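Putative CRISPR-associated endoribonuclease-like protein Cas6 (Pyrococcus furiosus, PDB 3UFC) binds CRISPR RNA and, as a paralogue of the Cas6 endoribonucleases, probably takes part in CRISPR-based antiviral defence. Local coordinates at residues A[20-31]-A[46-57]. Numbering follows the deposited sequence.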
# COMPACT_ATOMS: atom_id res chain seq x y z
N PHE A 20 1.72 -8.79 -13.80
CA PHE A 20 2.42 -7.91 -12.86
C PHE A 20 1.53 -6.77 -12.35
O PHE A 20 1.60 -6.40 -11.18
CB PHE A 20 3.65 -7.24 -13.49
CG PHE A 20 4.63 -8.18 -14.13
CD1 PHE A 20 4.59 -8.42 -15.50
CD2 PHE A 20 5.65 -8.76 -13.37
CE1 PHE A 20 5.56 -9.21 -16.12
CE2 PHE A 20 6.62 -9.56 -13.98
CZ PHE A 20 6.57 -9.78 -15.36
N ASN A 21 0.71 -6.22 -13.24
CA ASN A 21 -0.14 -5.06 -12.93
C ASN A 21 -1.56 -5.37 -12.48
O ASN A 21 -2.52 -5.06 -13.18
CB ASN A 21 -0.18 -4.15 -14.16
CG ASN A 21 1.19 -3.92 -14.76
OD1 ASN A 21 2.03 -3.24 -14.17
ND2 ASN A 21 1.43 -4.49 -15.94
N TYR A 22 -1.70 -5.95 -11.28
CA TYR A 22 -3.01 -6.32 -10.77
C TYR A 22 -3.61 -5.35 -9.74
O TYR A 22 -4.71 -5.58 -9.25
CB TYR A 22 -2.92 -7.72 -10.14
CG TYR A 22 -1.84 -7.81 -9.09
CD1 TYR A 22 -2.00 -7.23 -7.83
CD2 TYR A 22 -0.63 -8.43 -9.38
CE1 TYR A 22 -0.97 -7.26 -6.88
CE2 TYR A 22 0.41 -8.46 -8.44
CZ TYR A 22 0.23 -7.87 -7.20
OH TYR A 22 1.26 -7.89 -6.29
N ASN A 23 -2.90 -4.28 -9.43
CA ASN A 23 -3.39 -3.34 -8.42
C ASN A 23 -4.84 -2.90 -8.50
O ASN A 23 -5.58 -3.04 -7.53
CB ASN A 23 -2.48 -2.11 -8.35
CG ASN A 23 -1.19 -2.40 -7.63
OD1 ASN A 23 -0.29 -3.05 -8.18
ND2 ASN A 23 -1.08 -1.94 -6.39
N TYR A 24 -5.27 -2.36 -9.63
CA TYR A 24 -6.65 -1.89 -9.72
C TYR A 24 -7.67 -3.01 -9.58
O TYR A 24 -8.73 -2.82 -8.98
CB TYR A 24 -6.89 -1.14 -11.03
CG TYR A 24 -8.20 -0.39 -11.03
CD1 TYR A 24 -8.38 0.71 -10.19
CD2 TYR A 24 -9.25 -0.78 -11.85
CE1 TYR A 24 -9.59 1.40 -10.16
CE2 TYR A 24 -10.47 -0.08 -11.83
CZ TYR A 24 -10.62 1.00 -10.99
OH TYR A 24 -11.81 1.69 -10.97
N GLU A 25 -7.36 -4.18 -10.14
CA GLU A 25 -8.26 -5.32 -10.06
C GLU A 25 -8.39 -5.81 -8.61
O GLU A 25 -9.49 -6.12 -8.14
CB GLU A 25 -7.76 -6.46 -10.94
CG GLU A 25 -8.73 -7.63 -11.03
CD GLU A 25 -8.27 -8.74 -11.96
OE1 GLU A 25 -9.07 -9.67 -12.21
OE2 GLU A 25 -7.12 -8.68 -12.44
N LEU A 26 -7.27 -5.87 -7.90
CA LEU A 26 -7.26 -6.30 -6.50
C LEU A 26 -8.01 -5.28 -5.65
O LEU A 26 -8.87 -5.63 -4.84
CB LEU A 26 -5.81 -6.45 -6.02
CG LEU A 26 -5.59 -6.87 -4.57
CD1 LEU A 26 -6.43 -8.10 -4.23
CD2 LEU A 26 -4.10 -7.17 -4.36
N TYR A 27 -7.66 -4.01 -5.84
CA TYR A 27 -8.31 -2.90 -5.13
C TYR A 27 -9.83 -2.96 -5.30
O TYR A 27 -10.58 -2.85 -4.33
CB TYR A 27 -7.79 -1.58 -5.71
CG TYR A 27 -8.68 -0.37 -5.49
CD1 TYR A 27 -8.79 0.22 -4.24
CD2 TYR A 27 -9.36 0.21 -6.56
CE1 TYR A 27 -9.56 1.37 -4.05
CE2 TYR A 27 -10.14 1.36 -6.39
CZ TYR A 27 -10.22 1.94 -5.13
OH TYR A 27 -10.96 3.08 -4.96
N SER A 28 -10.26 -3.13 -6.54
CA SER A 28 -11.69 -3.19 -6.87
C SER A 28 -12.41 -4.30 -6.12
O SER A 28 -13.50 -4.09 -5.57
CB SER A 28 -11.87 -3.39 -8.38
OG SER A 28 -11.29 -2.32 -9.10
N GLN A 29 -11.82 -5.49 -6.09
CA GLN A 29 -12.43 -6.62 -5.41
C GLN A 29 -12.53 -6.41 -3.91
O GLN A 29 -13.55 -6.75 -3.30
CB GLN A 29 -11.65 -7.90 -5.72
CG GLN A 29 -11.72 -8.29 -7.19
CD GLN A 29 -10.83 -9.46 -7.53
OE1 GLN A 29 -11.14 -10.61 -7.23
NE2 GLN A 29 -9.68 -9.17 -8.14
N ILE A 30 -11.50 -5.84 -3.30
CA ILE A 30 -11.53 -5.58 -1.86
C ILE A 30 -12.66 -4.59 -1.56
O ILE A 30 -13.46 -4.81 -0.65
CB ILE A 30 -10.18 -4.99 -1.36
CG1 ILE A 30 -9.06 -6.01 -1.58
CG2 ILE A 30 -10.29 -4.61 0.11
CD1 ILE A 30 -7.65 -5.47 -1.31
N VAL A 31 -12.73 -3.51 -2.34
CA VAL A 31 -13.77 -2.50 -2.14
C VAL A 31 -15.16 -3.11 -2.37
O VAL A 31 -16.10 -2.85 -1.62
CB VAL A 31 -13.58 -1.30 -3.09
CG1 VAL A 31 -14.76 -0.34 -2.96
CG2 VAL A 31 -12.27 -0.57 -2.77
N GLU A 46 -12.44 4.42 -1.38
CA GLU A 46 -12.12 4.98 -2.69
C GLU A 46 -11.51 6.39 -2.67
O GLU A 46 -11.07 6.89 -3.70
CB GLU A 46 -13.37 5.00 -3.58
CG GLU A 46 -14.08 3.65 -3.70
CD GLU A 46 -15.16 3.65 -4.77
OE1 GLU A 46 -15.95 4.62 -4.82
OE2 GLU A 46 -15.24 2.67 -5.55
N SER A 47 -11.49 7.01 -1.50
CA SER A 47 -10.94 8.36 -1.39
C SER A 47 -9.45 8.42 -1.70
O SER A 47 -8.67 7.62 -1.20
CB SER A 47 -11.18 8.92 0.01
OG SER A 47 -10.39 10.08 0.23
N PRO A 48 -9.04 9.39 -2.54
CA PRO A 48 -7.62 9.53 -2.89
C PRO A 48 -6.75 9.99 -1.72
O PRO A 48 -5.53 10.04 -1.85
CB PRO A 48 -7.66 10.55 -4.04
CG PRO A 48 -8.83 11.42 -3.66
CD PRO A 48 -9.86 10.38 -3.25
N HIS A 49 -7.35 10.32 -0.58
CA HIS A 49 -6.56 10.75 0.57
C HIS A 49 -5.93 9.57 1.31
O HIS A 49 -5.15 9.76 2.25
CB HIS A 49 -7.40 11.59 1.53
CG HIS A 49 -7.91 12.86 0.93
ND1 HIS A 49 -9.17 12.97 0.39
CD2 HIS A 49 -7.32 14.06 0.76
CE1 HIS A 49 -9.34 14.19 -0.09
NE2 HIS A 49 -8.23 14.87 0.12
N GLY A 50 -6.27 8.36 0.88
CA GLY A 50 -5.70 7.17 1.48
C GLY A 50 -6.07 6.88 2.92
O GLY A 50 -5.26 7.09 3.82
N TYR A 51 -7.29 6.38 3.13
CA TYR A 51 -7.75 6.04 4.47
C TYR A 51 -7.24 4.66 4.86
O TYR A 51 -7.50 4.18 5.96
CB TYR A 51 -9.28 6.04 4.53
CG TYR A 51 -9.90 7.41 4.62
CD1 TYR A 51 -9.96 8.25 3.50
CD2 TYR A 51 -10.44 7.87 5.82
CE1 TYR A 51 -10.54 9.52 3.59
CE2 TYR A 51 -11.02 9.13 5.91
CZ TYR A 51 -11.07 9.95 4.80
OH TYR A 51 -11.65 11.19 4.92
N TRP A 52 -6.52 4.02 3.94
CA TRP A 52 -5.97 2.69 4.19
C TRP A 52 -4.92 2.39 3.14
O TRP A 52 -4.70 3.19 2.22
CB TRP A 52 -7.07 1.63 4.13
CG TRP A 52 -7.70 1.50 2.76
CD1 TRP A 52 -8.34 2.48 2.05
CD2 TRP A 52 -7.76 0.32 1.94
NE1 TRP A 52 -8.79 1.98 0.84
CE2 TRP A 52 -8.45 0.66 0.75
CE3 TRP A 52 -7.29 -1.00 2.10
CZ2 TRP A 52 -8.68 -0.27 -0.27
CZ3 TRP A 52 -7.52 -1.92 1.08
CH2 TRP A 52 -8.21 -1.55 -0.09
N THR A 53 -4.27 1.24 3.27
CA THR A 53 -3.26 0.82 2.31
C THR A 53 -3.19 -0.69 2.27
O THR A 53 -3.74 -1.37 3.14
CB THR A 53 -1.85 1.36 2.71
OG1 THR A 53 -0.89 0.91 1.76
CG2 THR A 53 -1.44 0.84 4.08
N PHE A 54 -2.55 -1.23 1.24
CA PHE A 54 -2.34 -2.66 1.15
C PHE A 54 -1.05 -2.92 0.40
O PHE A 54 -0.58 -2.08 -0.37
CB PHE A 54 -3.54 -3.42 0.55
CG PHE A 54 -3.85 -3.12 -0.90
CD1 PHE A 54 -4.76 -2.12 -1.24
CD2 PHE A 54 -3.31 -3.91 -1.91
CE1 PHE A 54 -5.15 -1.93 -2.58
CE2 PHE A 54 -3.69 -3.73 -3.25
CZ PHE A 54 -4.61 -2.74 -3.58
N SER A 55 -0.46 -4.08 0.66
CA SER A 55 0.80 -4.46 0.05
C SER A 55 0.63 -5.10 -1.31
O SER A 55 -0.48 -5.30 -1.80
CB SER A 55 1.51 -5.48 0.94
OG SER A 55 0.85 -6.74 0.86
N ARG A 56 1.76 -5.41 -1.92
CA ARG A 56 1.76 -6.12 -3.18
C ARG A 56 1.58 -7.57 -2.71
O ARG A 56 1.77 -7.86 -1.52
CB ARG A 56 3.10 -5.94 -3.90
CG ARG A 56 3.28 -4.56 -4.56
CD ARG A 56 2.56 -4.50 -5.90
NE ARG A 56 3.22 -5.35 -6.88
CZ ARG A 56 2.71 -5.68 -8.07
NH1 ARG A 56 1.52 -5.22 -8.43
NH2 ARG A 56 3.39 -6.48 -8.88
N ILE A 57 1.20 -8.47 -3.60
CA ILE A 57 1.04 -9.86 -3.20
C ILE A 57 2.45 -10.38 -2.92
O ILE A 57 3.31 -10.37 -3.80
CB ILE A 57 0.35 -10.69 -4.32
CG1 ILE A 57 -1.07 -10.16 -4.55
CG2 ILE A 57 0.31 -12.16 -3.94
CD1 ILE A 57 -1.78 -10.79 -5.75
O HOH W 1 3.29 -9.39 -6.46
O HOH W 2 0.02 -3.43 -4.07
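Bends at chi2 (-80°) and chi3 (-69°) fold the Arg56 chain back over the Tyr22 ring, whose CG lies between its own backbone N and carbonyl carbon. Ring and guanidinium are nearly parallel, 7° apart, with Tyr22 OH over the guanidinium centre and Arg56 NH1 over the ring, offset toward its rim. The other ring face takes Ile57 CD1 in a CH-pi contact, 3.9 Å from the Tyr22 centroid. Tyr22 OH also accepts from Ile57 N at 2.8 Å and meets a water held by Ile57 O. Arg56 NH1 and NH2 both grip Phe20 O, NH2 at 2.9 Å on an in-plane lone pair; NH1 adds Asn23 OD1 at 2.8 Å. These three bonds, with the Tyr22 stacking, fix the orientation of the guanidinium at the start of helix 23-37. Farther along, Leu26 CD2 meets Phe54 CE2 at 3.6 Å, Tyr27 CB touches the edge of the Phe54 ring, and Ile30 CG2 packs on Trp52 CH2 at 3.7 Å. Tyr27 OH lies against Glu46 CA and CB. Helix 23-37 thus packs against 53-59, an outermost strand of the antiparallel sheet in this ferredoxin-like N-terminal part, the two segments running in opposite directions; Phe54 and Trp52 also touch Ile81 of strand 77-83, while Ile92 of helix 86-98 touches Ile30 and Trp52.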